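Local structure of D-aminoacid aminotransferase-like PLP-dependent enzyme (Haemophilus somnus, 3CEB) at residues A[54-59]-A[64-69]; A[136-141]-A[151-156]. The protein is a putative 4-amino-4-deoxychorismate lyase, a pyridoxal-phosphate-dependent enzyme that probably releases pyruvate from aminodeoxychorismate to give 4-aminobenzoate. All blocks are in the same frame, centred on the assembly; numbering follows the deposited sequence.

How the interactions relate
Interaction 1 and interaction 2 are two separate contacts with centres about 25 Å apart and nearest atoms about 9 Å apart, following one another along the chain. Interaction 1, its centre about 18 Å from the centre of the chain, lays the loop 54-59 against strand 63-70 of the four-stranded antiparallel sheet. Its side chains meet through apolar atoms alone, with no hydrogen bond between the segments and a sulfate at His59. Interaction 2, its centre about 8 Å from that of the chain, ties the start of strand 138-143, in a different sheet, to the loop leading into helix 158-165. A single side-chain-to-backbone hydrogen bond dominates there, with little apolar packing.

Interaction 1: residues A[54-59]-A[64-69]; sequences TALFTH and IRCRID. With SO4 (sulfate ion), chain D.
Leu56 reaches from a short 3-10 turn onto strand 63-70 and meets two side chains with its two methyls. CD1 of Leu56 touches SG of Cys66 at 3.7 Å, while CD2 of Leu56 sits 3.9 Å from Ile64 CD1 and equally far from Ile64 CG2. The leucine keeps CG beside its backbone N (chi1 -72°), which turns the forked end toward the strand. Ile64 also lays its CD1 3.5 Å from the carbonyl O of Leu56, so the isoleucine tip packs against backbone as well as side chain. Ile50 of helix 46-51 also touches Leu56, and the turn is closed by Phe57 N bonding to Thr54 O (3.0 Å). The loose side is at His59, which is exposed and makes no contact with the strand; its ND1 donates an almost straight bond to O4 of a sulfate (2.9 Å, 171°), probably picked up from the crystallisation liquor, which is also held by the backbone N of Arg60 and Glu61. Farther along the strand, Arg67 forms a side-on salt bridge with Asp69, NE to OD1 at 2.6 Å and NH2 to OD2, both oxygens met on the syn side and near the guanidinium plane. The connection from helix 46-51 thus packs Leu56 on one face of strand 63-70, beside that helix, in the N-terminal sheet of the D-amino acid aminotransferase-like (fold-type IV) fold.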
loop_
_atom_site.group_PDB
_atom_site.type_symbol
_atom_site.label_atom_id
_atom_site.label_comp_id
_atom_site.label_asym_id
_atom_site.label_seq_id
_atom_site.Cartn_x
_atom_site.Cartn_y
_atom_site.Cartn_z
ATOM N N THR A 54 -13.132 12.478 16.120
ATOM C CA THR A 54 -12.686 13.852 16.023
ATOM C C THR A 54 -11.345 14.069 16.761
ATOM O O THR A 54 -10.588 14.991 16.408
ATOM C CB THR A 54 -13.781 14.839 16.472
ATOM O OG1 THR A 54 -14.122 14.599 17.841
ATOM C CG2 THR A 54 -15.060 14.704 15.611
ATOM N N ALA A 55 -11.015 13.216 17.741
ATOM C CA ALA A 55 -9.731 13.368 18.478
ATOM C C ALA A 55 -8.527 13.176 17.535
ATOM O O ALA A 55 -7.411 13.553 17.820
ATOM C CB ALA A 55 -9.637 12.409 19.657
ATOM N N LEU A 56 -8.770 12.560 16.394
ATOM C CA LEU A 56 -7.674 12.329 15.449
ATOM C C LEU A 56 -7.189 13.661 14.863
ATOM O O LEU A 56 -6.110 13.734 14.331
ATOM C CB LEU A 56 -8.094 11.426 14.293
ATOM C CG LEU A 56 -8.326 9.951 14.562
ATOM C CD1 LEU A 56 -8.796 9.289 13.291
ATOM C CD2 LEU A 56 -7.072 9.272 15.074
ATOM N N PHE A 57 -7.971 14.706 14.985
ATOM C CA PHE A 57 -7.654 15.949 14.298
ATOM C C PHE A 57 -7.396 17.099 15.210
ATOM O O PHE A 57 -7.265 18.188 14.755
ATOM C CB PHE A 57 -8.793 16.323 13.361
ATOM C CG PHE A 57 -9.231 15.173 12.527
ATOM C CD1 PHE A 57 -8.443 14.712 11.522
ATOM C CD2 PHE A 57 -10.399 14.524 12.781
ATOM C CE1 PHE A 57 -8.807 13.624 10.787
ATOM C CE2 PHE A 57 -10.787 13.420 12.022
ATOM C CZ PHE A 57 -9.984 12.983 11.038
ATOM N N THR A 58 -7.330 16.851 16.500
ATOM C CA THR A 58 -7.070 17.910 17.436
ATOM C C THR A 58 -5.740 18.604 17.145
ATOM O O THR A 58 -5.593 19.800 17.372
ATOM C CB THR A 58 -7.073 17.378 18.862
ATOM O OG1 THR A 58 -8.419 17.034 19.206
ATOM C CG2 THR A 58 -6.539 18.444 19.843
ATOM N N HIS A 59 -4.778 17.852 16.624
ATOM C CA HIS A 59 -3.440 18.402 16.407
ATOM C C HIS A 59 -3.006 18.310 14.942
ATOM O O HIS A 59 -3.293 17.315 14.276
ATOM C CB HIS A 59 -2.431 17.677 17.297
ATOM C CG HIS A 59 -2.665 17.866 18.767
ATOM N ND1 HIS A 59 -2.440 19.066 19.415
ATOM C CD2 HIS A 59 -3.079 16.993 19.719
ATOM C CE1 HIS A 59 -2.719 18.928 20.699
ATOM N NE2 HIS A 59 -3.099 17.676 20.910
ATOM N N ILE A 64 -0.555 9.951 12.116
ATOM C CA ILE A 64 -1.337 8.890 12.725
ATOM C C ILE A 64 -1.630 7.849 11.669
ATOM O O ILE A 64 -1.932 8.182 10.526
ATOM C CB ILE A 64 -2.687 9.422 13.329
ATOM C CG1 ILE A 64 -2.417 10.536 14.380
ATOM C CG2 ILE A 64 -3.469 8.285 13.969
ATOM C CD1 ILE A 64 -3.736 11.195 14.998
ATOM N N ARG A 65 -1.532 6.590 12.055
ATOM C CA ARG A 65 -1.838 5.499 11.171
ATOM C C ARG A 65 -3.155 4.896 11.614
ATOM O O ARG A 65 -3.315 4.473 12.746
ATOM C CB ARG A 65 -0.746 4.460 11.252
ATOM C CG ARG A 65 -1.038 3.169 10.497
ATOM C CD ARG A 65 0.231 2.342 10.281
ATOM N NE ARG A 65 0.775 1.899 11.547
ATOM C CZ ARG A 65 0.359 0.800 12.164
ATOM N NH1 ARG A 65 -0.545 0.046 11.574
ATOM N NH2 ARG A 65 0.854 0.428 13.352
ATOM N N CYS A 66 -4.131 4.935 10.724
ATOM C CA CYS A 66 -5.434 4.328 10.991
ATOM C C CYS A 66 -5.611 3.116 10.119
ATOM O O CYS A 66 -5.503 3.195 8.901
ATOM C CB CYS A 66 -6.590 5.270 10.674
ATOM S SG CYS A 66 -6.633 6.772 11.629
ATOM N N ARG A 67 -5.882 2.002 10.763
ATOM C CA ARG A 67 -6.093 0.776 10.074
ATOM C C ARG A 67 -7.534 0.344 10.244
ATOM O O ARG A 67 -8.044 0.267 11.384
ATOM C CB ARG A 67 -5.194 -0.266 10.686
ATOM C CG ARG A 67 -5.173 -1.552 9.914
ATOM C CD ARG A 67 -4.332 -2.585 10.660
ATOM N NE ARG A 67 -4.651 -3.938 10.218
ATOM C CZ ARG A 67 -3.758 -4.755 9.690
ATOM N NH1 ARG A 67 -2.502 -4.360 9.563
ATOM N NH2 ARG A 67 -4.096 -5.976 9.337
ATOM N N ILE A 68 -8.197 0.073 9.117
ATOM C CA ILE A 68 -9.527 -0.445 9.163
ATOM C C ILE A 68 -9.524 -1.854 8.599
ATOM O O ILE A 68 -9.335 -2.037 7.405
ATOM C CB ILE A 68 -10.524 0.396 8.370
ATOM C CG1 ILE A 68 -10.590 1.831 8.922
ATOM C CG2 ILE A 68 -11.919 -0.271 8.450
ATOM C CD1 ILE A 68 -11.476 2.808 8.088
ATOM N N ASP A 69 -9.704 -2.851 9.468
ATOM C CA ASP A 69 -9.842 -4.207 9.005
ATOM C C ASP A 69 -11.337 -4.438 8.765
ATOM O O ASP A 69 -12.163 -3.992 9.557
ATOM C CB ASP A 69 -9.333 -5.200 10.037
ATOM C CG ASP A 69 -7.818 -5.242 10.140
ATOM O OD1 ASP A 69 -7.197 -4.321 10.717
ATOM O OD2 ASP A 69 -7.244 -6.253 9.672
HETATM S S SO4 D . -0.783 21.204 16.931
HETATM O O1 SO4 D . -1.873 21.535 16.004
HETATM O O2 SO4 D . 0.401 21.989 16.583
HETATM O O3 SO4 D . -0.335 19.807 16.842
HETATM O O4 SO4 D . -1.236 21.475 18.293
#

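Interaction 2: residues A[136-141]-A[151-156]; sequences IGNLIF and DKPLLE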
loop_
_atom_site.group_PDB
_atom_site.type_symbol
_atom_site.label_atom_id
_atom_site.label_comp_id
_atom_site.label_asym_id
_atom_site.label_seq_id
_atom_site.Cartn_x
_atom_site.Cartn_y
_atom_site.Cartn_z
ATOM N N ILE A 136 5.658 -4.042 2.023
ATOM C CA ILE A 136 4.641 -3.127 2.605
ATOM C C ILE A 136 4.143 -2.048 1.641
ATOM O O ILE A 136 3.303 -1.245 2.000
ATOM C CB ILE A 136 5.113 -2.412 3.902
ATOM C CG1 ILE A 136 6.241 -1.447 3.571
ATOM C CG2 ILE A 136 5.510 -3.396 4.998
ATOM C CD1 ILE A 136 6.840 -0.726 4.824
ATOM N N GLY A 137 4.648 -1.996 0.417
ATOM C CA GLY A 137 4.221 -0.934 -0.491
ATOM C C GLY A 137 4.625 -1.179 -1.921
ATOM O O GLY A 137 5.163 -2.249 -2.265
ATOM N N ASN A 138 4.314 -0.217 -2.772
ATOM C CA ASN A 138 4.756 -0.282 -4.133
ATOM C C ASN A 138 6.177 0.322 -4.250
ATOM O O ASN A 138 6.715 0.898 -3.308
ATOM C CB ASN A 138 3.776 0.447 -5.070
ATOM C CG ASN A 138 2.394 -0.174 -5.075
ATOM O OD1 ASN A 138 1.411 0.476 -4.694
ATOM N ND2 ASN A 138 2.302 -1.438 -5.491
ATOM N N LEU A 139 6.757 0.233 -5.448
ATOM C CA LEU A 139 8.093 0.766 -5.676
ATOM C C LEU A 139 8.151 1.763 -6.834
ATOM O O LEU A 139 7.370 1.692 -7.784
ATOM C CB LEU A 139 9.094 -0.381 -5.875
ATOM C CG LEU A 139 9.349 -1.330 -4.704
ATOM C CD1 LEU A 139 10.049 -2.549 -5.226
ATOM C CD2 LEU A 139 10.106 -0.709 -3.514
ATOM N N ILE A 140 9.076 2.720 -6.689
ATOM C CA ILE A 140 9.334 3.746 -7.690
ATOM C C ILE A 140 10.835 3.817 -7.934
ATOM O O ILE A 140 11.643 3.586 -7.044
ATOM C CB ILE A 140 8.745 5.143 -7.312
ATOM C CG1 ILE A 140 9.379 5.725 -6.045
ATOM C CG2 ILE A 140 7.250 5.054 -7.112
ATOM C CD1 ILE A 140 8.956 7.190 -5.753
ATOM N N PHE A 141 11.186 4.127 -9.165
ATOM C CA PHE A 141 12.558 4.078 -9.619
ATOM C C PHE A 141 12.885 5.347 -10.356
ATOM O O PHE A 141 12.128 5.794 -11.188
ATOM C CB PHE A 141 12.707 2.877 -10.545
ATOM C CG PHE A 141 12.392 1.562 -9.870
ATOM C CD1 PHE A 141 11.107 1.065 -9.848
ATOM C CD2 PHE A 141 13.387 0.835 -9.220
ATOM C CE1 PHE A 141 10.816 -0.136 -9.178
ATOM C CE2 PHE A 141 13.115 -0.368 -8.570
ATOM C CZ PHE A 141 11.822 -0.847 -8.534
ATOM N N ASP A 151 4.074 -1.179 -14.134
ATOM C CA ASP A 151 2.669 -1.185 -14.560
ATOM C C ASP A 151 1.932 -2.406 -14.024
ATOM O O ASP A 151 0.725 -2.352 -13.951
ATOM C CB ASP A 151 2.430 -0.986 -16.094
ATOM C CG ASP A 151 2.933 -2.138 -16.928
ATOM O OD1 ASP A 151 3.671 -2.978 -16.355
ATOM O OD2 ASP A 151 2.622 -2.202 -18.145
ATOM N N LYS A 152 2.644 -3.464 -13.605
ATOM C CA LYS A 152 1.990 -4.678 -12.986
ATOM C C LYS A 152 2.405 -5.003 -11.575
ATOM O O LYS A 152 3.109 -5.966 -11.346
ATOM C CB LYS A 152 2.297 -5.943 -13.766
ATOM C CG LYS A 152 1.122 -6.447 -14.551
ATOM C CD LYS A 152 0.290 -5.271 -15.132
ATOM C CE LYS A 152 -0.939 -5.779 -15.902
ATOM N NZ LYS A 152 -1.849 -4.658 -16.251
ATOM N N PRO A 153 1.953 -4.221 -10.615
ATOM C CA PRO A 153 2.378 -4.451 -9.246
ATOM C C PRO A 153 1.613 -5.631 -8.646
ATOM O O PRO A 153 0.698 -6.135 -9.279
ATOM C CB PRO A 153 1.952 -3.176 -8.563
ATOM C CG PRO A 153 0.636 -2.839 -9.310
ATOM C CD PRO A 153 0.888 -3.207 -10.729
ATOM N N LEU A 154 1.958 -6.075 -7.448
ATOM C CA LEU A 154 1.158 -7.126 -6.840
ATOM C C LEU A 154 -0.150 -6.448 -6.471
ATOM O O LEU A 154 -1.214 -6.914 -6.826
ATOM C CB LEU A 154 1.807 -7.692 -5.586
ATOM C CG LEU A 154 3.173 -8.325 -5.758
ATOM C CD1 LEU A 154 3.715 -8.898 -4.430
ATOM C CD2 LEU A 154 3.093 -9.393 -6.891
ATOM N N LEU A 155 -0.050 -5.348 -5.721
ATOM C CA LEU A 155 -1.243 -4.599 -5.278
ATOM C C LEU A 155 -1.274 -3.194 -5.866
ATOM O O LEU A 155 -0.267 -2.505 -5.865
ATOM C CB LEU A 155 -1.285 -4.474 -3.735
ATOM C CG LEU A 155 -2.553 -3.834 -3.103
ATOM C CD1 LEU A 155 -3.831 -4.589 -3.455
ATOM C CD2 LEU A 155 -2.431 -3.711 -1.592
ATOM N N GLU A 156 -2.424 -2.758 -6.344
ATOM C CA GLU A 156 -2.557 -1.389 -6.770
ATOM C C GLU A 156 -2.737 -0.464 -5.568
ATOM O O GLU A 156 -3.857 -0.242 -5.058
ATOM C CB GLU A 156 -3.733 -1.240 -7.710
ATOM C CG GLU A 156 -3.478 -1.854 -9.050
ATOM C CD GLU A 156 -4.657 -1.726 -9.945
ATOM O OE1 GLU A 156 -5.557 -0.946 -9.636
ATOM O OE2 GLU A 156 -4.691 -2.397 -10.968
#
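Asn138, at the start of strand 138-143, projects its carboxamide toward the loop 151-156, which comes to it from the end of strand 146-150. Pro153 makes the first touch, its CB 3.5 Å from ND2 of Asn138, with the two side chains running at a slant to each other; Asp133 also touches both. Next, Leu154 and Leu155 each give their backbone N to Asp133, to OD1 and OD2 respectively, so its carboxylate fixes two successive N-H groups of the bend. The carbonyl of Leu155 then receives the main bond: ND2 of Asn138 donates to its O at 2.8 Å, with an N-H...O angle of 167°. The oxygen lies only 8° out of the amide plane, and the C=O points almost straight at the donor. With CG beside the backbone N and anti to the carbonyl carbon (chi1 -62°), the carboxamide of Asn138 is carried toward the loop. Past it, at Glu156, contact thins: its C is 4.3 Å from OD1 of Asn138, and that oxygen takes a weak bond from Gly157 N. The N and, weakly, the O of one buried carboxamide thus address successive parts of the loop. Asp133 and Asn138 are consistent with the acidic residue and Asn of the E-x-S-x-x-N motif of D-amino acid aminotransferase-like enzymes; as in relatives, the segment entering helix 158-165 probably lies near the phosphate of the pyridoxal phosphate linked to Lys103.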